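Local atomic coordinates of 3'-5'-exonuclease (Saccharomyces cerevisiae, PDB entry 3E2V), a protein that probably cuts double-stranded DNA with little sequence preference and trims it from the 3' end, as a magnesium-dependent nuclease of the TatD family. Residues E285-V290 / T312-Q317; C307-T312 / E363-V368; G136-L141 / F228-L233; G160-D165 / E183-S188; Q34-D39 / Y351-R356. All coordinates share one frame; numbering follows the deposited sequence.

Overall arrangement
The contacts lie in a TatD-type TIM barrel whose eight parallel strands run in sequence order from 14-16 to 298-300. Contact 4 is innermost, joining barrel strand 156-165 to helix 174-187; contact 3 touches it, with centres 14 Å apart, and adds helix 132-149 and the 228-233 loop. On the opposite side of the chain's centre from contact 3, contacts 1 and 2 share Thr-312 and pack the segment after the last barrel strand against helices 284-291 and 362-373. Contact 5, about 20 Å from contact 2 between centres, ties residues 34-39 to 351-356, so contacts 1, 3 and 4 are nested within the loop it closes, drawing early and late parts of the chain together.

Contact 1 (E285-V290 / T312-Q317); sequences ENLAVV and THASFQ
Leu-287 reaches from helix 284-291 to Ala-314, and the touch is made by one branch, CD1, which lies 3.8 Å from Ala-314 CB. The same methyl sits 3.9 Å from Ala-314 O and 4.4 Å from Ser-315 N, touching the turn's backbone as well as its alanine. CG stands anti to the carbonyl carbon (chi1 -56°), and this torsion, with chi2 near 180°, carries CD1 to the turn. Its target is a type I beta turn from His-313 to Phe-316, closed by the bond from Phe-316 N to His-313 O. Gln-317 folds back on that turn: its NE2 donates to Ala-314 O over 2.9 Å, nearly straight at 164° and on a lone pair in the carbonyl plane. Further out, Tyr-318 and Val-372 also touch Leu-287, while Ala-314 shares a backbone hydrogen bond with Arg-282. No hydrogen bond joins the two segments, so their direct attraction is dispersive, with the polar bonds spent on shaping the turn that receives the leucine.

Contact 2 (C307-T312 / E363-V368); sequences CEIKRT and EQVAIV
Ile-309 drives its CD1 methyl against helix 362-373, where Gln-364 CB lies 3.9 Å away. CD1 also approaches Val-365 CG2 at 4.2 Å and Val-368 CG2 at 4.4 Å, so one methyl meets three side chains on neighbouring turns of the helix. CG1 stands anti to the carbonyl carbon (chi1 -70°), which carries CD1 out to the helix surface. Leu-319 of helix 316-325 adds to this apolar side, touching both Ile-309 and Gln-364. The polar side is looser. Gln-364 runs past Ile-309 in the opposite direction, and its OE1 stops 4.0 Å from Ile-309 CB; the link to the loop backbone passes through a water that accepts from Ile-309 N and donates to Gln-364 OE1, 2.9 Å each way. At the start of the loop, Cys-307 forms a disulfide with Cys-279. The contact belongs to the TIM-barrel periphery, where the loop following the last barrel strand, 298-300, and magnesium ligand Asp-303 packs on a C-terminal helix.

Contact 3 (G136-L141 / F228-L233); sequences GKLKEL and FQLQKL
Phe-228 meets Leu-138 of helix 132-149 at the root of its side chain: Leu-138 CD1 lies 3.6 Å from Phe-228 CB and 3.8 Å from Phe-228 CG, approaching the ring obliquely. Two residues on, Leu-230 enters the short 3-10 turn and brings CD2 to 4.2 Å from Leu-138 CB, so Leu-138 is touched near both its base and its tip. Leu-233 follows after a backbone bond from its N to Leu-230 O. It sets CD2 against the methylene chain of Lys-139, 3.7 Å from CG and 3.8 Å from CD. Lys-139 leaves the helix with CG anti to the backbone N (chi1 180°), offering that hydrocarbon length to the leucine while chi4 bends the ammonium toward its salt-bridge partner Asp-143. An apolar interior thus gives way to a more exposed margin at Lys-139 and Leu-233. Helix 174-187 closes the inner side, with Ile-187 on Leu-138 and Glu-183 on Phe-228 and Leu-230; Phe-97 also packs on Leu-138.

Contact 4 (G160-D165 / E183-S188); sequences GEIGLD and EQLKIS
A beta-alpha unit of the TIM barrel supplies this contact: strand 156-165 leads into helix 174-187, and Ile-162 carries the contact with residues 183-188. Its two branches divide the work. CG2 sits over one face of the Gln-184 amide, 3.3 Å from OE1, 3.6 Å from CD and 3.7 Å from NE2, while CD1 reaches Leu-185 CD2 at 3.7 Å. CG1 occupies the crowded position between the backbone N and the carbonyl carbon (chi1 60°); this sends CD1 to the leucine and leaves CG2 for the glutamine. The buried Gln-184 amide has its polar needs met elsewhere, OE1 accepting from Val-89 N and NE2 donating to Phe-180 O. Its group is therefore held from both ends as the methyl rests on its face. Leu-185 continues the apolar layer onto Leu-199 of the next strand and onto Ile-213, Leu-214 and Phe-217 of helix 207-219. One residue before Ile-162, across a cis peptide from Gly-160, Glu-161 points away from the helix. Glu-161 is a magnesium-binding residue of this protein, although no metal is bound to it here. Such a division, with apolar side chains facing the surrounding helices and metal-binding ones facing the barrel's active centre, is characteristic of metallo-dependent hydrolases with a TIM-barrel fold.

Contact 5 (Q34-D39 / Y351-R356); sequences QYHPAD and YMVKGR
His-36 and Asp-39 lie on an irregular loop and face Val-353 and Arg-356 at the two ends of a type II beta turn, which follows strand 351-353 and is closed by Arg-356 N bonding to Val-353 O. Asp-39 holds the N-cap position of helix 40-49, but its carboxylate makes no capping bond and turns to Arg-356 instead. The salt bridge is end-on and two-pronged: Arg-356 NH1 donates to Asp-39 OD1 and Arg-356 NH2 to Asp-39 OD2, both at 2.8 Å, each oxygen using its syn lone pair. Carboxylate and guanidinium planes are only 18° apart. The strand forms a small parallel pair with 334-336, apart from the barrel sheet, and the salt bridge ties the turn that follows it to the loop before helix 40-49. Val-353 CG2 sits over the guanidinium centre, 3.8 Å above its plane, while the His-36 ring stands nearly upright to that plane and takes Arg-356 NH1 at its edge, 3.7 Å from CE1. A water donates to Asp-39 OD2 and Tyr-351 O. Were Asp-39 shortened to alanine, the two-pronged grip would probably be lost, leaving Arg-356 to Glu-358 and Met-25 O, and Arg-46 and the water each a partner short.

Contact 1 (E285-V290 / T312-Q317)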
# COMPACT_ATOMS: atom_id res chain seq x y z
N GLU A 285 -1.62 16.42 -15.79
CA GLU A 285 -1.01 16.96 -14.57
C GLU A 285 -0.34 15.85 -13.75
O GLU A 285 0.80 16.02 -13.32
CB GLU A 285 -2.03 17.71 -13.71
CG GLU A 285 -1.44 18.31 -12.42
CD GLU A 285 -2.50 18.77 -11.42
OE1 GLU A 285 -3.72 18.70 -11.72
OE2 GLU A 285 -2.09 19.20 -10.31
N ASN A 286 -1.04 14.74 -13.54
CA ASN A 286 -0.44 13.57 -12.86
C ASN A 286 0.88 13.16 -13.53
O ASN A 286 1.87 12.87 -12.86
CB ASN A 286 -1.36 12.35 -12.92
CG ASN A 286 -2.62 12.45 -12.06
OD1 ASN A 286 -3.65 11.87 -12.41
ND2 ASN A 286 -2.53 13.12 -10.90
N LEU A 287 0.89 13.07 -14.86
CA LEU A 287 2.09 12.65 -15.56
C LEU A 287 3.24 13.64 -15.34
O LEU A 287 4.38 13.22 -15.15
CB LEU A 287 1.83 12.45 -17.06
CG LEU A 287 0.72 11.48 -17.48
CD1 LEU A 287 0.68 11.42 -19.00
CD2 LEU A 287 0.93 10.09 -16.88
N ALA A 288 2.92 14.93 -15.34
CA ALA A 288 3.92 15.99 -15.11
C ALA A 288 4.52 15.88 -13.72
O ALA A 288 5.71 16.14 -13.52
CB ALA A 288 3.29 17.36 -15.31
N VAL A 289 3.69 15.51 -12.76
CA VAL A 289 4.15 15.35 -11.39
C VAL A 289 5.05 14.12 -11.31
O VAL A 289 6.14 14.19 -10.75
CB VAL A 289 2.97 15.25 -10.40
CG1 VAL A 289 3.48 14.99 -8.99
CG2 VAL A 289 2.15 16.54 -10.40
N VAL A 290 4.61 12.99 -11.88
CA VAL A 290 5.42 11.77 -11.89
C VAL A 290 6.81 11.99 -12.52
O VAL A 290 7.81 11.45 -12.04
CB VAL A 290 4.64 10.60 -12.56
CG1 VAL A 290 5.54 9.44 -12.94
CG2 VAL A 290 3.56 10.14 -11.61
N THR A 312 -9.50 6.37 -21.35
CA THR A 312 -9.82 7.76 -21.03
C THR A 312 -8.78 8.44 -20.12
O THR A 312 -9.00 9.57 -19.66
CB THR A 312 -11.19 7.84 -20.35
OG1 THR A 312 -11.23 6.94 -19.23
CG2 THR A 312 -12.31 7.48 -21.33
N HIS A 313 -7.67 7.75 -19.85
CA HIS A 313 -6.57 8.30 -19.04
C HIS A 313 -5.44 8.81 -19.91
O HIS A 313 -5.17 8.23 -20.98
CB HIS A 313 -6.03 7.23 -18.07
CG HIS A 313 -7.02 6.78 -17.05
ND1 HIS A 313 -6.86 5.62 -16.31
CD2 HIS A 313 -8.19 7.33 -16.63
CE1 HIS A 313 -7.88 5.48 -15.48
NE2 HIS A 313 -8.70 6.50 -15.66
N ALA A 314 -4.73 9.84 -19.45
CA ALA A 314 -3.60 10.39 -20.22
C ALA A 314 -2.48 9.36 -20.43
O ALA A 314 -1.71 9.44 -21.38
CB ALA A 314 -3.06 11.61 -19.57
N SER A 315 -2.42 8.37 -19.54
CA SER A 315 -1.46 7.29 -19.61
C SER A 315 -1.66 6.36 -20.82
O SER A 315 -0.69 5.73 -21.27
CB SER A 315 -1.58 6.47 -18.33
OG SER A 315 -2.94 6.12 -18.11
N PHE A 316 -2.89 6.22 -21.30
CA PHE A 316 -3.18 5.19 -22.29
C PHE A 316 -2.37 5.34 -23.56
O PHE A 316 -1.99 4.34 -24.16
CB PHE A 316 -4.67 5.08 -22.66
CG PHE A 316 -4.98 3.82 -23.41
CD1 PHE A 316 -5.17 2.62 -22.73
CD2 PHE A 316 -5.04 3.82 -24.80
CE1 PHE A 316 -5.43 1.43 -23.43
CE2 PHE A 316 -5.28 2.63 -25.49
CZ PHE A 316 -5.49 1.45 -24.80
N GLN A 317 -2.10 6.58 -23.95
CA GLN A 317 -1.37 6.80 -25.20
C GLN A 317 -0.06 6.00 -25.29
O GLN A 317 0.34 5.57 -26.38
CB GLN A 317 -1.13 8.28 -25.43
CG GLN A 317 -0.27 8.94 -24.39
CD GLN A 317 -0.26 10.43 -24.57
OE1 GLN A 317 0.29 10.94 -25.55
NE2 GLN A 317 -0.88 11.14 -23.63

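Contact 2 (C307-T312 / E363-V368)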
# COMPACT_ATOMS: atom_id res chain seq x y z
N CYS A 307 -7.46 1.05 -9.87
CA CYS A 307 -6.46 1.79 -10.64
C CYS A 307 -6.10 1.19 -12.00
O CYS A 307 -4.97 1.33 -12.48
CB CYS A 307 -5.22 2.06 -9.80
SG CYS A 307 -5.57 3.05 -8.31
N GLU A 308 -7.09 0.56 -12.64
CA GLU A 308 -6.91 0.12 -14.04
C GLU A 308 -6.52 1.32 -14.89
O GLU A 308 -7.10 2.39 -14.75
CB GLU A 308 -8.22 -0.48 -14.57
CG GLU A 308 -8.11 -1.08 -15.96
CD GLU A 308 -9.45 -1.53 -16.52
OE1 GLU A 308 -10.51 -1.30 -15.87
OE2 GLU A 308 -9.46 -2.10 -17.64
N ILE A 309 -5.53 1.13 -15.75
CA ILE A 309 -5.18 2.14 -16.76
C ILE A 309 -6.20 2.04 -17.90
O ILE A 309 -6.30 1.00 -18.56
CB ILE A 309 -3.74 1.95 -17.25
CG1 ILE A 309 -2.77 2.33 -16.12
CG2 ILE A 309 -3.46 2.80 -18.47
CD1 ILE A 309 -1.36 1.80 -16.31
N LYS A 310 -6.96 3.12 -18.08
CA LYS A 310 -8.10 3.13 -19.00
C LYS A 310 -7.82 4.01 -20.21
O LYS A 310 -6.95 4.88 -20.19
CB LYS A 310 -9.36 3.64 -18.30
CG LYS A 310 -9.88 2.74 -17.19
CD LYS A 310 -11.06 3.41 -16.50
CE LYS A 310 -11.79 2.45 -15.59
NZ LYS A 310 -12.85 3.21 -14.86
N ARG A 311 -8.59 3.78 -21.27
CA ARG A 311 -8.44 4.52 -22.51
C ARG A 311 -8.71 6.01 -22.36
O ARG A 311 -8.19 6.82 -23.12
CB ARG A 311 -9.35 3.92 -23.61
CG ARG A 311 -8.80 2.61 -24.14
CD ARG A 311 -9.78 1.88 -25.07
NE ARG A 311 -9.20 0.64 -25.57
CZ ARG A 311 -9.34 -0.53 -24.95
NH1 ARG A 311 -10.05 -0.59 -23.83
NH2 ARG A 311 -8.80 -1.64 -25.45
N THR A 312 -9.50 6.37 -21.35
CA THR A 312 -9.82 7.76 -21.03
C THR A 312 -8.78 8.44 -20.12
O THR A 312 -9.00 9.57 -19.66
CB THR A 312 -11.19 7.84 -20.35
OG1 THR A 312 -11.23 6.94 -19.23
CG2 THR A 312 -12.31 7.48 -21.33
N GLU A 363 3.51 -4.30 -15.63
CA GLU A 363 4.20 -3.93 -16.85
C GLU A 363 3.61 -2.70 -17.53
O GLU A 363 4.34 -1.93 -18.16
CB GLU A 363 4.26 -5.12 -17.82
CG GLU A 363 2.91 -5.63 -18.29
CD GLU A 363 3.03 -6.86 -19.16
OE1 GLU A 363 4.16 -7.23 -19.55
OE2 GLU A 363 1.97 -7.46 -19.45
N GLN A 364 2.30 -2.49 -17.39
CA GLN A 364 1.67 -1.30 -17.96
C GLN A 364 2.10 -0.05 -17.22
O GLN A 364 2.35 0.98 -17.82
CB GLN A 364 0.14 -1.42 -17.92
CG GLN A 364 -0.43 -2.57 -18.72
CD GLN A 364 -1.94 -2.68 -18.56
OE1 GLN A 364 -2.58 -1.83 -17.99
NE2 GLN A 364 -2.50 -3.77 -19.08
N VAL A 365 2.19 -0.13 -15.90
CA VAL A 365 2.62 1.03 -15.12
C VAL A 365 4.07 1.38 -15.51
O VAL A 365 4.39 2.55 -15.73
CB VAL A 365 2.49 0.78 -13.61
CG1 VAL A 365 2.79 2.06 -12.80
CG2 VAL A 365 1.09 0.26 -13.29
N ALA A 366 4.91 0.35 -15.65
CA ALA A 366 6.32 0.56 -15.98
C ALA A 366 6.47 1.22 -17.37
O ALA A 366 7.25 2.15 -17.55
CB ALA A 366 7.08 -0.76 -15.93
N ILE A 367 5.67 0.76 -18.33
CA ILE A 367 5.71 1.33 -19.69
C ILE A 367 5.37 2.81 -19.63
O ILE A 367 6.07 3.66 -20.18
CB ILE A 367 4.71 0.63 -20.63
CG1 ILE A 367 5.29 -0.71 -21.06
CG2 ILE A 367 4.39 1.51 -21.86
CD1 ILE A 367 4.21 -1.65 -21.64
N VAL A 368 4.29 3.14 -18.93
CA VAL A 368 3.87 4.53 -18.86
C VAL A 368 4.94 5.40 -18.18
O VAL A 368 5.29 6.48 -18.69
CB VAL A 368 2.52 4.67 -18.13
CG1 VAL A 368 2.16 6.14 -17.89
CG2 VAL A 368 1.42 3.94 -18.92
O HOH W 1 -4.04 -1.35 -15.58

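Contact 3 (G136-L141 / F228-L233)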
# COMPACT_ATOMS: atom_id res chain seq x y z
N GLY A 136 -6.16 -0.68 25.09
CA GLY A 136 -6.17 -2.12 24.85
C GLY A 136 -6.03 -2.49 23.38
O GLY A 136 -5.36 -3.48 23.05
N LYS A 137 -6.66 -1.71 22.51
CA LYS A 137 -6.56 -1.99 21.08
C LYS A 137 -5.17 -1.71 20.54
O LYS A 137 -4.66 -2.44 19.69
CB LYS A 137 -7.62 -1.20 20.29
CG LYS A 137 -9.06 -1.66 20.57
CD LYS A 137 -9.28 -3.15 20.31
CE LYS A 137 -9.45 -3.44 18.83
NZ LYS A 137 -9.75 -4.90 18.61
N LEU A 138 -4.53 -0.65 21.04
CA LEU A 138 -3.16 -0.38 20.65
C LEU A 138 -2.21 -1.47 21.13
O LEU A 138 -1.31 -1.89 20.40
CB LEU A 138 -2.74 1.00 21.17
CG LEU A 138 -3.31 2.18 20.38
CD1 LEU A 138 -3.22 3.45 21.21
CD2 LEU A 138 -2.57 2.36 19.03
N LYS A 139 -2.44 -1.96 22.35
CA LYS A 139 -1.68 -3.11 22.85
C LYS A 139 -1.86 -4.35 21.95
O LYS A 139 -0.90 -5.04 21.63
CB LYS A 139 -2.12 -3.45 24.27
CG LYS A 139 -1.39 -4.63 24.85
CD LYS A 139 -1.65 -4.76 26.35
CE LYS A 139 -0.66 -5.72 26.98
NZ LYS A 139 -0.82 -7.08 26.40
N GLU A 140 -3.10 -4.62 21.56
CA GLU A 140 -3.41 -5.75 20.71
C GLU A 140 -2.63 -5.64 19.38
O GLU A 140 -2.05 -6.62 18.91
CB GLU A 140 -4.91 -5.82 20.45
CG GLU A 140 -5.32 -6.95 19.51
CD GLU A 140 -6.79 -6.92 19.14
OE1 GLU A 140 -7.56 -6.19 19.80
OE2 GLU A 140 -7.17 -7.66 18.20
N LEU A 141 -2.61 -4.44 18.82
CA LEU A 141 -1.90 -4.20 17.57
C LEU A 141 -0.38 -4.38 17.69
O LEU A 141 0.24 -5.06 16.87
CB LEU A 141 -2.24 -2.80 17.05
CG LEU A 141 -1.60 -2.40 15.73
CD1 LEU A 141 -2.01 -3.33 14.60
CD2 LEU A 141 -1.99 -0.97 15.42
N PHE A 228 -1.84 7.07 25.86
CA PHE A 228 -2.25 5.69 25.58
C PHE A 228 -1.35 4.63 26.20
O PHE A 228 -1.46 3.43 25.91
CB PHE A 228 -2.49 5.51 24.06
CG PHE A 228 -3.60 6.40 23.55
CD1 PHE A 228 -4.92 5.98 23.62
CD2 PHE A 228 -3.33 7.67 23.07
CE1 PHE A 228 -5.96 6.83 23.18
CE2 PHE A 228 -4.34 8.52 22.63
CZ PHE A 228 -5.67 8.10 22.70
N GLN A 229 -0.47 5.08 27.10
CA GLN A 229 0.31 4.19 27.97
C GLN A 229 1.16 3.17 27.20
O GLN A 229 1.28 2.01 27.58
CB GLN A 229 -0.59 3.50 29.03
CG GLN A 229 -1.28 4.46 30.00
CD GLN A 229 -2.10 3.75 31.10
OE1 GLN A 229 -2.38 2.55 31.02
NE2 GLN A 229 -2.50 4.52 32.11
N LEU A 230 1.79 3.64 26.12
CA LEU A 230 2.60 2.76 25.28
C LEU A 230 3.91 2.38 25.94
O LEU A 230 4.48 1.33 25.67
CB LEU A 230 2.88 3.42 23.93
CG LEU A 230 1.68 3.82 23.07
CD1 LEU A 230 2.17 4.49 21.79
CD2 LEU A 230 0.80 2.62 22.74
N GLN A 231 4.39 3.26 26.82
CA GLN A 231 5.66 3.02 27.49
C GLN A 231 5.54 1.94 28.58
O GLN A 231 6.52 1.59 29.23
CB GLN A 231 6.24 4.35 28.01
CG GLN A 231 6.65 5.27 26.85
CD GLN A 231 6.93 6.70 27.26
OE1 GLN A 231 7.54 6.96 28.31
NE2 GLN A 231 6.49 7.64 26.43
N LYS A 232 4.32 1.41 28.76
CA LYS A 232 4.04 0.26 29.63
C LYS A 232 4.12 -1.06 28.87
O LYS A 232 4.11 -2.14 29.46
CB LYS A 232 2.66 0.40 30.27
N LEU A 233 4.18 -0.97 27.54
CA LEU A 233 4.26 -2.15 26.69
C LEU A 233 5.71 -2.61 26.53
O LEU A 233 5.98 -3.58 25.82
CB LEU A 233 3.63 -1.86 25.32
CG LEU A 233 2.22 -1.27 25.26
CD1 LEU A 233 1.88 -0.92 23.83
CD2 LEU A 233 1.17 -2.22 25.85

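Contact 4 (G160-D165 / E183-S188)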
# COMPACT_ATOMS: atom_id res chain seq x y z
N GLY A 160 1.88 -0.68 8.18
CA GLY A 160 0.96 0.13 7.38
C GLY A 160 -0.20 -0.75 6.97
O GLY A 160 -0.23 -1.90 7.38
N GLU A 161 -1.18 -0.25 6.20
CA GLU A 161 -1.28 1.13 5.72
C GLU A 161 -1.70 2.06 6.85
O GLU A 161 -2.77 1.84 7.42
CB GLU A 161 -2.37 1.20 4.66
CG GLU A 161 -1.98 0.61 3.34
CD GLU A 161 -2.96 0.94 2.23
OE1 GLU A 161 -3.29 2.14 2.04
OE2 GLU A 161 -3.40 -0.00 1.55
N ILE A 162 -0.90 3.08 7.15
CA ILE A 162 -1.28 4.09 8.14
C ILE A 162 -1.11 5.49 7.55
O ILE A 162 -0.28 5.69 6.66
CB ILE A 162 -0.48 3.95 9.46
CG1 ILE A 162 1.03 4.11 9.22
CG2 ILE A 162 -0.77 2.59 10.11
CD1 ILE A 162 1.86 4.12 10.52
N GLY A 163 -1.91 6.43 8.01
CA GLY A 163 -1.76 7.79 7.52
C GLY A 163 -3.03 8.59 7.67
O GLY A 163 -3.77 8.43 8.65
N LEU A 164 -3.28 9.43 6.67
CA LEU A 164 -4.40 10.37 6.71
C LEU A 164 -5.15 10.35 5.39
O LEU A 164 -4.52 10.26 4.33
CB LEU A 164 -3.89 11.79 7.00
CG LEU A 164 -3.11 12.03 8.29
CD1 LEU A 164 -2.66 13.49 8.39
CD2 LEU A 164 -3.97 11.69 9.49
N ASP A 165 -6.48 10.44 5.45
CA ASP A 165 -7.29 10.48 4.23
C ASP A 165 -8.44 11.44 4.43
O ASP A 165 -9.47 11.09 4.99
CB ASP A 165 -7.82 9.09 3.90
CG ASP A 165 -8.45 9.01 2.51
OD1 ASP A 165 -8.95 10.03 2.00
OD2 ASP A 165 -8.44 7.91 1.91
N GLU A 183 -0.28 7.49 17.13
CA GLU A 183 -0.05 6.40 18.08
C GLU A 183 0.55 5.16 17.39
O GLU A 183 1.41 4.48 17.97
CB GLU A 183 -1.33 6.02 18.85
CG GLU A 183 -1.82 7.14 19.78
CD GLU A 183 -0.76 7.58 20.81
OE1 GLU A 183 -0.19 6.72 21.53
OE2 GLU A 183 -0.49 8.81 20.89
N GLN A 184 0.12 4.89 16.16
CA GLN A 184 0.73 3.80 15.41
C GLN A 184 2.17 4.09 15.02
O GLN A 184 3.01 3.19 15.01
CB GLN A 184 -0.13 3.44 14.18
CG GLN A 184 -1.44 2.74 14.59
CD GLN A 184 -2.27 2.38 13.38
OE1 GLN A 184 -2.14 1.27 12.86
NE2 GLN A 184 -3.07 3.33 12.89
N LEU A 185 2.48 5.35 14.70
CA LEU A 185 3.87 5.70 14.48
C LEU A 185 4.69 5.44 15.74
O LEU A 185 5.81 4.95 15.66
CB LEU A 185 4.01 7.15 14.02
CG LEU A 185 3.50 7.43 12.60
CD1 LEU A 185 3.51 8.92 12.38
CD2 LEU A 185 4.34 6.69 11.54
N LYS A 186 4.12 5.75 16.90
CA LYS A 186 4.85 5.50 18.15
C LYS A 186 5.11 4.01 18.34
O LYS A 186 6.22 3.59 18.65
CB LYS A 186 4.08 6.05 19.34
CG LYS A 186 4.06 7.57 19.45
CD LYS A 186 3.17 7.99 20.61
CE LYS A 186 3.03 9.50 20.71
NZ LYS A 186 2.00 9.86 21.75
N ILE A 187 4.08 3.21 18.14
CA ILE A 187 4.21 1.76 18.26
C ILE A 187 5.30 1.23 17.34
O ILE A 187 6.08 0.37 17.73
CB ILE A 187 2.86 1.04 17.97
CG1 ILE A 187 1.96 1.13 19.21
CG2 ILE A 187 3.07 -0.41 17.52
CD1 ILE A 187 0.54 0.69 18.91
N SER A 188 5.39 1.78 16.14
CA SER A 188 6.36 1.32 15.14
C SER A 188 7.81 1.63 15.55
O SER A 188 8.75 1.18 14.90
CB SER A 188 6.07 1.97 13.79
OG SER A 188 6.59 3.29 13.71

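Contact 5 (Q34-D39 / Y351-R356)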
# COMPACT_ATOMS: atom_id res chain seq x y z
N GLN A 34 -21.61 -13.09 -4.94
CA GLN A 34 -20.64 -14.01 -5.53
C GLN A 34 -21.01 -14.37 -6.96
O GLN A 34 -22.11 -14.86 -7.22
CB GLN A 34 -20.45 -15.29 -4.72
CG GLN A 34 -19.42 -16.21 -5.39
CD GLN A 34 -19.19 -17.52 -4.69
OE1 GLN A 34 -19.98 -17.93 -3.85
NE2 GLN A 34 -18.11 -18.21 -5.05
N TYR A 35 -20.08 -14.14 -7.87
CA TYR A 35 -20.23 -14.48 -9.28
C TYR A 35 -19.41 -15.67 -9.76
O TYR A 35 -19.78 -16.33 -10.73
CB TYR A 35 -19.87 -13.27 -10.16
CG TYR A 35 -20.93 -12.22 -10.24
CD1 TYR A 35 -21.85 -12.22 -11.30
CD2 TYR A 35 -21.05 -11.23 -9.27
CE1 TYR A 35 -22.84 -11.26 -11.39
CE2 TYR A 35 -22.05 -10.25 -9.34
CZ TYR A 35 -22.93 -10.28 -10.41
OH TYR A 35 -23.92 -9.33 -10.52
N HIS A 36 -18.27 -15.91 -9.12
CA HIS A 36 -17.39 -16.99 -9.52
C HIS A 36 -16.56 -17.46 -8.33
O HIS A 36 -16.45 -16.74 -7.33
CB HIS A 36 -16.49 -16.58 -10.72
CG HIS A 36 -15.56 -15.42 -10.45
ND1 HIS A 36 -14.35 -15.57 -9.80
CD2 HIS A 36 -15.65 -14.11 -10.78
CE1 HIS A 36 -13.73 -14.40 -9.75
NE2 HIS A 36 -14.50 -13.49 -10.33
N PRO A 37 -16.04 -18.70 -8.38
CA PRO A 37 -15.13 -19.11 -7.31
C PRO A 37 -13.90 -18.22 -7.26
O PRO A 37 -13.45 -17.75 -8.30
CB PRO A 37 -14.74 -20.54 -7.72
CG PRO A 37 -15.93 -21.01 -8.55
CD PRO A 37 -16.29 -19.78 -9.34
N ALA A 38 -13.38 -18.00 -6.06
CA ALA A 38 -12.16 -17.21 -5.89
C ALA A 38 -11.08 -17.75 -6.82
O ALA A 38 -10.90 -18.98 -6.93
CB ALA A 38 -11.70 -17.31 -4.44
N ASP A 39 -10.35 -16.85 -7.49
CA ASP A 39 -9.37 -17.27 -8.51
C ASP A 39 -8.01 -16.65 -8.24
O ASP A 39 -7.25 -16.42 -9.18
CB ASP A 39 -9.87 -16.88 -9.90
CG ASP A 39 -9.95 -15.36 -10.11
OD1 ASP A 39 -10.31 -14.61 -9.17
OD2 ASP A 39 -9.67 -14.91 -11.24
N TYR A 351 -7.78 -16.32 -17.61
CA TYR A 351 -8.69 -15.24 -17.97
C TYR A 351 -8.80 -14.19 -16.87
O TYR A 351 -8.74 -14.55 -15.69
CB TYR A 351 -10.11 -15.78 -18.18
CG TYR A 351 -10.32 -16.55 -19.46
CD1 TYR A 351 -10.92 -15.94 -20.56
CD2 TYR A 351 -9.94 -17.89 -19.56
CE1 TYR A 351 -11.14 -16.65 -21.74
CE2 TYR A 351 -10.15 -18.60 -20.75
CZ TYR A 351 -10.75 -17.96 -21.82
OH TYR A 351 -10.96 -18.65 -23.00
N MET A 352 -8.96 -12.94 -17.27
CA MET A 352 -9.16 -11.79 -16.37
C MET A 352 -10.63 -11.39 -16.37
O MET A 352 -11.41 -11.85 -17.22
CB MET A 352 -8.31 -10.58 -16.80
CG MET A 352 -6.81 -10.91 -16.96
SD MET A 352 -5.71 -9.57 -17.58
CE MET A 352 -5.63 -8.52 -16.12
N VAL A 353 -10.99 -10.54 -15.41
CA VAL A 353 -12.35 -10.03 -15.30
C VAL A 353 -12.36 -8.56 -15.67
O VAL A 353 -11.59 -7.77 -15.11
CB VAL A 353 -12.89 -10.23 -13.86
CG1 VAL A 353 -14.24 -9.52 -13.72
CG2 VAL A 353 -12.98 -11.73 -13.53
N LYS A 354 -13.21 -8.19 -16.63
CA LYS A 354 -13.31 -6.80 -17.08
C LYS A 354 -13.59 -5.89 -15.89
O LYS A 354 -14.48 -6.17 -15.09
CB LYS A 354 -14.40 -6.63 -18.15
CG LYS A 354 -14.13 -7.44 -19.42
CD LYS A 354 -15.20 -7.22 -20.48
CE LYS A 354 -14.89 -8.01 -21.76
NZ LYS A 354 -13.62 -7.59 -22.43
N GLY A 355 -12.80 -4.82 -15.77
CA GLY A 355 -12.97 -3.86 -14.69
C GLY A 355 -12.22 -4.17 -13.41
O GLY A 355 -12.16 -3.33 -12.52
N ARG A 356 -11.64 -5.36 -13.32
CA ARG A 356 -10.91 -5.78 -12.11
C ARG A 356 -9.42 -5.78 -12.44
O ARG A 356 -8.92 -6.63 -13.19
CB ARG A 356 -11.35 -7.18 -11.64
CG ARG A 356 -10.69 -7.64 -10.34
CD ARG A 356 -11.09 -9.06 -9.99
NE ARG A 356 -10.38 -10.04 -10.82
CZ ARG A 356 -10.34 -11.36 -10.62
NH1 ARG A 356 -10.98 -11.92 -9.60
NH2 ARG A 356 -9.65 -12.13 -11.47
O HOH W 2 -9.16 -16.27 -13.55